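Local structure of manganese-dependent inorganic pyrophosphatase (Methanocaldococcus jannaschii, 2EB0) at residues 84-89 / 111-116; 146-151 / 158-163. The protein catalyses the manganese-dependent hydrolysis of inorganic pyrophosphate to two phosphates, as a dimeric member of the family II pyrophosphatases. All coordinates share one frame; numbering follows the deposited sequence.

Contact 1 of 2, residues 84-89 / 111-116. With MN (manganese (II) ion), chain E.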
loop_
_atom_site.group_PDB
_atom_site.type_symbol
_atom_site.label_atom_id
_atom_site.label_comp_id
_atom_site.label_asym_id
_atom_site.label_seq_id
_atom_site.Cartn_x
_atom_site.Cartn_y
_atom_site.Cartn_z
ATOM N N ALA B 84 0.949 8.135 -8.009
ATOM C CA ALA B 84 1.737 7.257 -7.148
ATOM C C ALA B 84 1.783 7.700 -5.696
ATOM O O ALA B 84 1.371 8.807 -5.351
ATOM C CB ALA B 84 3.182 7.154 -7.687
ATOM N N ILE B 85 2.285 6.809 -4.853
ATOM C CA ILE B 85 2.459 7.092 -3.439
ATOM C C ILE B 85 3.788 6.478 -3.010
ATOM O O ILE B 85 4.005 5.276 -3.182
ATOM C CB ILE B 85 1.324 6.495 -2.577
ATOM C CG1 ILE B 85 -0.008 7.181 -2.912
ATOM C CG2 ILE B 85 1.648 6.682 -1.107
ATOM C CD1 ILE B 85 -1.184 6.694 -2.085
ATOM N N ILE B 86 4.673 7.323 -2.484
ATOM C CA ILE B 86 5.987 6.919 -1.996
ATOM C C ILE B 86 5.977 7.367 -0.541
ATOM O O ILE B 86 6.016 8.566 -0.243
ATOM C CB ILE B 86 7.097 7.629 -2.775
ATOM C CG1 ILE B 86 6.919 7.354 -4.272
ATOM C CG2 ILE B 86 8.463 7.147 -2.297
ATOM C CD1 ILE B 86 7.025 5.884 -4.645
ATOM N N ASP B 87 5.948 6.398 0.368
ATOM C CA ASP B 87 5.806 6.721 1.780
ATOM C C ASP B 87 6.510 5.762 2.743
ATOM O O ASP B 87 7.247 4.860 2.331
ATOM C CB ASP B 87 4.302 6.721 2.063
ATOM C CG ASP B 87 3.939 7.382 3.358
ATOM O OD1 ASP B 87 2.777 7.202 3.765
ATOM O OD2 ASP B 87 4.789 8.077 3.963
ATOM N N HIS B 88 6.298 5.989 4.034
ATOM C CA HIS B 88 6.844 5.119 5.059
ATOM C C HIS B 88 5.886 5.083 6.254
ATOM O O HIS B 88 6.272 4.788 7.382
ATOM C CB HIS B 88 8.259 5.552 5.482
ATOM C CG HIS B 88 8.315 6.851 6.221
ATOM N ND1 HIS B 88 8.934 6.977 7.447
ATOM C CD2 HIS B 88 7.901 8.093 5.880
ATOM C CE1 HIS B 88 8.903 8.240 7.827
ATOM N NE2 HIS B 88 8.284 8.938 6.891
ATOM N N HIS B 89 4.625 5.392 5.989
ATOM C CA HIS B 89 3.601 5.346 7.024
ATOM C C HIS B 89 2.716 4.157 6.696
ATOM O O HIS B 89 2.921 3.487 5.683
ATOM C CB HIS B 89 2.752 6.619 7.027
ATOM C CG HIS B 89 3.518 7.854 7.369
ATOM N ND1 HIS B 89 4.291 8.529 6.449
ATOM C CD2 HIS B 89 3.655 8.522 8.540
ATOM C CE1 HIS B 89 4.874 9.560 7.039
ATOM N NE2 HIS B 89 4.504 9.578 8.309
ATOM N N THR B 111 14.809 8.246 3.013
ATOM C CA THR B 111 15.577 7.009 3.031
ATOM C C THR B 111 15.171 6.113 1.865
ATOM O O THR B 111 16.024 5.563 1.170
ATOM C CB THR B 111 15.353 6.231 4.347
ATOM O OG1 THR B 111 15.765 7.040 5.447
ATOM C CG2 THR B 111 16.165 4.932 4.366
ATOM N N VAL B 112 13.865 5.967 1.656
ATOM C CA VAL B 112 13.343 5.148 0.568
ATOM C C VAL B 112 13.857 5.629 -0.792
ATOM O O VAL B 112 14.272 4.834 -1.638
ATOM C CB VAL B 112 11.808 5.208 0.518
ATOM C CG1 VAL B 112 11.294 4.342 -0.628
ATOM C CG2 VAL B 112 11.229 4.760 1.834
ATOM N N ILE B 113 13.795 6.938 -1.002
ATOM C CA ILE B 113 14.229 7.538 -2.256
ATOM C C ILE B 113 15.725 7.371 -2.484
ATOM O O ILE B 113 16.160 7.057 -3.594
ATOM C CB ILE B 113 13.861 9.036 -2.292
ATOM C CG1 ILE B 113 12.341 9.186 -2.259
ATOM C CG2 ILE B 113 14.429 9.697 -3.549
ATOM C CD1 ILE B 113 11.864 10.623 -2.195
ATOM N N ALA B 114 16.502 7.574 -1.426
ATOM C CA ALA B 114 17.949 7.461 -1.504
ATOM C C ALA B 114 18.380 6.032 -1.807
ATOM O O ALA B 114 19.328 5.807 -2.574
ATOM C CB ALA B 114 18.584 7.935 -0.194
ATOM N N GLU B 115 17.694 5.065 -1.205
ATOM C CA GLU B 115 18.053 3.678 -1.435
ATOM C C GLU B 115 17.806 3.328 -2.889
ATOM O O GLU B 115 18.563 2.567 -3.489
ATOM C CB GLU B 115 17.256 2.738 -0.537
ATOM C CG GLU B 115 17.472 1.281 -0.895
ATOM C CD GLU B 115 16.740 0.339 0.027
ATOM O OE1 GLU B 115 15.549 0.587 0.300
ATOM O OE2 GLU B 115 17.355 -0.656 0.470
ATOM N N LEU B 116 16.747 3.882 -3.461
ATOM C CA LEU B 116 16.468 3.618 -4.862
ATOM C C LEU B 116 17.550 4.273 -5.700
ATOM O O LEU B 116 18.015 3.716 -6.705
ATOM C CB LEU B 116 15.112 4.186 -5.263
ATOM C CG LEU B 116 13.906 3.412 -4.740
ATOM C CD1 LEU B 116 12.637 4.036 -5.306
ATOM C CD2 LEU B 116 14.019 1.944 -5.171
HETATM MN MN MN E . 8.380 11.277 7.022
#
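Ile86 and Asp87, the last two residues of strand 81-87, pack against Val112 and Ile113 of helix 109-118. The two short axes come within 9.2 Å at 102°, nearly perpendicular, and the closest pair of CA atoms is that of Asp87 and Val112, 7.8 Å apart. No hydrogen bond crosses. The interface is apolar: Ile86 CB points toward the helix, and its CG2 branch lies 4.3 Å from Val112 CG1. The same methyl also touches Ile113, 4.4 Å from its CG1. Val112 divides its two branches: with chi1 at 180°, CG1 goes to Ile86, while CG2, beside the backbone N, sits 4.0 Å from the carbonyl O of Asp87. Leu21 of helix 12-25 and Tyr102 of strand 100-103 add to this buried layer over the parallel sheet. Asp87, His88 and His89 spell the Asp-His-His motif for which the DHH domain is named, placed where the fifth strand of the sheet ends. Asp87 points away from the helix, and its OD2 is gripped by two donors. His89 ND1 reaches it at 2.6 Å on the syn side, almost straight (169°) and in the imidazole plane, which fixes the turn of that ring; His88 N comes from above the carboxylate plane, also at 2.6 Å. The His88 ring is held at both nitrogens, with ND1 hydrogen-bonded to Val106 O and NE2 bound to a manganese ion at 2.3 Å, alongside Asp13, Asp66 and Asp147.

Contact 2 of 2, residues 146-151 / 158-163. With MN (manganese (II) ion), chain E.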
loop_
_atom_site.group_PDB
_atom_site.type_symbol
_atom_site.label_atom_id
_atom_site.label_comp_id
_atom_site.label_asym_id
_atom_site.label_seq_id
_atom_site.Cartn_x
_atom_site.Cartn_y
_atom_site.Cartn_z
ATOM N N SER B 146 16.052 14.489 10.466
ATOM C CA SER B 146 14.862 15.090 11.034
ATOM C C SER B 146 13.835 14.054 11.434
ATOM O O SER B 146 13.338 14.058 12.556
ATOM C CB SER B 146 14.232 16.056 10.032
ATOM O OG SER B 146 12.955 16.464 10.492
ATOM N N ASP B 147 13.523 13.156 10.511
ATOM C CA ASP B 147 12.522 12.134 10.768
ATOM C C ASP B 147 12.888 11.124 11.856
ATOM O O ASP B 147 12.020 10.662 12.598
ATOM C CB ASP B 147 12.198 11.414 9.466
ATOM C CG ASP B 147 10.775 11.649 9.025
ATOM O OD1 ASP B 147 10.280 12.786 9.184
ATOM O OD2 ASP B 147 10.152 10.701 8.515
ATOM N N THR B 148 14.165 10.787 11.955
ATOM C CA THR B 148 14.598 9.832 12.955
ATOM C C THR B 148 15.003 10.530 14.247
ATOM O O THR B 148 15.280 9.873 15.243
ATOM C CB THR B 148 15.788 8.991 12.448
ATOM O OG1 THR B 148 16.901 9.846 12.137
ATOM C CG2 THR B 148 15.380 8.219 11.217
ATOM N N VAL B 149 15.001 11.859 14.239
ATOM C CA VAL B 149 15.409 12.619 15.414
ATOM C C VAL B 149 16.843 12.190 15.733
ATOM O O VAL B 149 17.162 11.767 16.851
ATOM C CB VAL B 149 14.514 12.321 16.637
ATOM C CG1 VAL B 149 14.821 13.313 17.752
ATOM C CG2 VAL B 149 13.040 12.378 16.236
ATOM N N LEU B 150 17.696 12.301 14.724
ATOM C CA LEU B 150 19.098 11.929 14.832
ATOM C C LEU B 150 19.252 10.469 15.250
ATOM O O LEU B 150 19.994 10.146 16.178
ATOM C CB LEU B 150 19.828 12.839 15.822
ATOM C CG LEU B 150 21.201 13.362 15.373
ATOM C CD1 LEU B 150 22.022 13.718 16.602
ATOM C CD2 LEU B 150 21.940 12.323 14.559
ATOM N N PHE B 151 18.526 9.595 14.565
ATOM C CA PHE B 151 18.587 8.161 14.810
ATOM C C PHE B 151 18.203 7.733 16.225
ATOM O O PHE B 151 18.582 6.654 16.673
ATOM C CB PHE B 151 19.992 7.657 14.482
ATOM C CG PHE B 151 20.559 8.249 13.223
ATOM C CD1 PHE B 151 21.667 9.087 13.272
ATOM C CD2 PHE B 151 19.974 7.977 11.987
ATOM C CE1 PHE B 151 22.187 9.649 12.104
ATOM C CE2 PHE B 151 20.480 8.527 10.820
ATOM C CZ PHE B 151 21.591 9.368 10.875
ATOM N N ASP B 158 18.866 0.379 10.111
ATOM C CA ASP B 158 20.239 0.387 9.617
ATOM C C ASP B 158 20.289 1.109 8.287
ATOM O O ASP B 158 21.240 1.825 7.999
ATOM C CB ASP B 158 20.760 -1.047 9.451
ATOM C CG ASP B 158 21.027 -1.736 10.782
ATOM O OD1 ASP B 158 21.365 -2.937 10.772
ATOM O OD2 ASP B 158 20.907 -1.079 11.839
ATOM N N LEU B 159 19.246 0.927 7.487
ATOM C CA LEU B 159 19.169 1.562 6.179
ATOM C C LEU B 159 19.263 3.079 6.345
ATOM O O LEU B 159 20.006 3.738 5.626
ATOM C CB LEU B 159 17.851 1.193 5.476
ATOM C CG LEU B 159 17.815 1.283 3.945
ATOM C CD1 LEU B 159 16.373 1.161 3.445
ATOM C CD2 LEU B 159 18.400 2.594 3.486
ATOM N N ASP B 160 18.507 3.624 7.293
ATOM C CA ASP B 160 18.520 5.058 7.542
ATOM C C ASP B 160 19.954 5.550 7.784
ATOM O O ASP B 160 20.391 6.544 7.203
ATOM C CB ASP B 160 17.634 5.396 8.752
ATOM C CG ASP B 160 16.146 5.099 8.500
ATOM O OD1 ASP B 160 15.504 5.822 7.699
ATOM O OD2 ASP B 160 15.616 4.139 9.099
ATOM N N LYS B 161 20.688 4.845 8.629
ATOM C CA LYS B 161 22.060 5.235 8.940
ATOM C C LYS B 161 22.973 5.077 7.730
ATOM O O LYS B 161 23.769 5.959 7.424
ATOM C CB LYS B 161 22.600 4.397 10.101
ATOM C CG LYS B 161 21.785 4.495 11.376
ATOM C CD LYS B 161 22.581 3.971 12.548
ATOM C CE LYS B 161 21.747 3.879 13.810
ATOM N NZ LYS B 161 20.749 2.774 13.739
ATOM N N GLU B 162 22.846 3.948 7.044
ATOM C CA GLU B 162 23.661 3.654 5.867
ATOM C C GLU B 162 23.468 4.731 4.803
ATOM O O GLU B 162 24.421 5.213 4.195
ATOM C CB GLU B 162 23.268 2.286 5.313
ATOM C CG GLU B 162 23.966 1.899 4.029
ATOM C CD GLU B 162 23.448 0.587 3.467
ATOM O OE1 GLU B 162 23.923 0.176 2.386
ATOM O OE2 GLU B 162 22.567 -0.031 4.109
ATOM N N MET B 163 22.218 5.117 4.598
ATOM C CA MET B 163 21.901 6.127 3.613
ATOM C C MET B 163 22.407 7.502 4.035
ATOM O O MET B 163 22.933 8.252 3.213
ATOM C CB MET B 163 20.396 6.142 3.367
ATOM C CG MET B 163 20.054 6.131 1.897
ATOM S SD MET B 163 20.348 4.593 0.953
ATOM C CE MET B 163 21.886 3.931 1.603
HETATM MN MN MN E . 8.380 11.277 7.022
#
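Phe151 and Lys161 approach slantwise, Phe151 CD2 lying 4.0 Å from Lys161 CG, the closest approach of the contact although both residues are partly exposed. The ring also reaches the backbone of the helix: Phe151 CE2 is 4.1 Å from Asp160 O. Lys161 CG gets there by standing beside its own backbone N (chi1 -58°), which brings it to the ring. The other side is buried: Thr148 CG2 sits 4.2 Å from Asp160 CG, the carboxylate being held by a hydrogen bond from OD1 to Thr111 OG1, and Ile144 packs against Phe151 and Asp160. Helix 134-148 finishes at this point with a Schellman motif, whose C-prime residue is Val149 with positive phi; Val149 N returns to Ser146 O at 3.2 Å. The turn that follows is tied back by an ST motif, Phe151 N donating to Thr148 OG1 at 2.9 Å and 155°, while the same hydroxyl is hydrogen-bonded to Ile144 O. The first bond helps place Phe151; the second holds the hydroxyl that accepts it. Two residues before Val149, Asp147 OD2 binds manganese at 2.4 Å.

The centres of contacts 1 and 2 lie 13 Å apart, and one manganese ion is common to both: His88 from segment 84-89 and Asp147 from segment 146-151 supply two of its four protein ligands, so the loop after strand 81-87 and the C-terminal part of helix 134-148 meet at the metal site. A second bridge joins helices 109-118 and 158-171. Thr111 OG1 of contact 1 and Asp160 OD1 of contact 2 are 2.6 Å apart, a probable hydrogen bond, and Asp160 OD2 is additionally bonded to Gly107 N and Thr157 OG1. Asp160 comes within about 7 Å of His88, nearest side-chain atoms, but is not a metal ligand. Leu159 and Met163 also pack on helix 109-118.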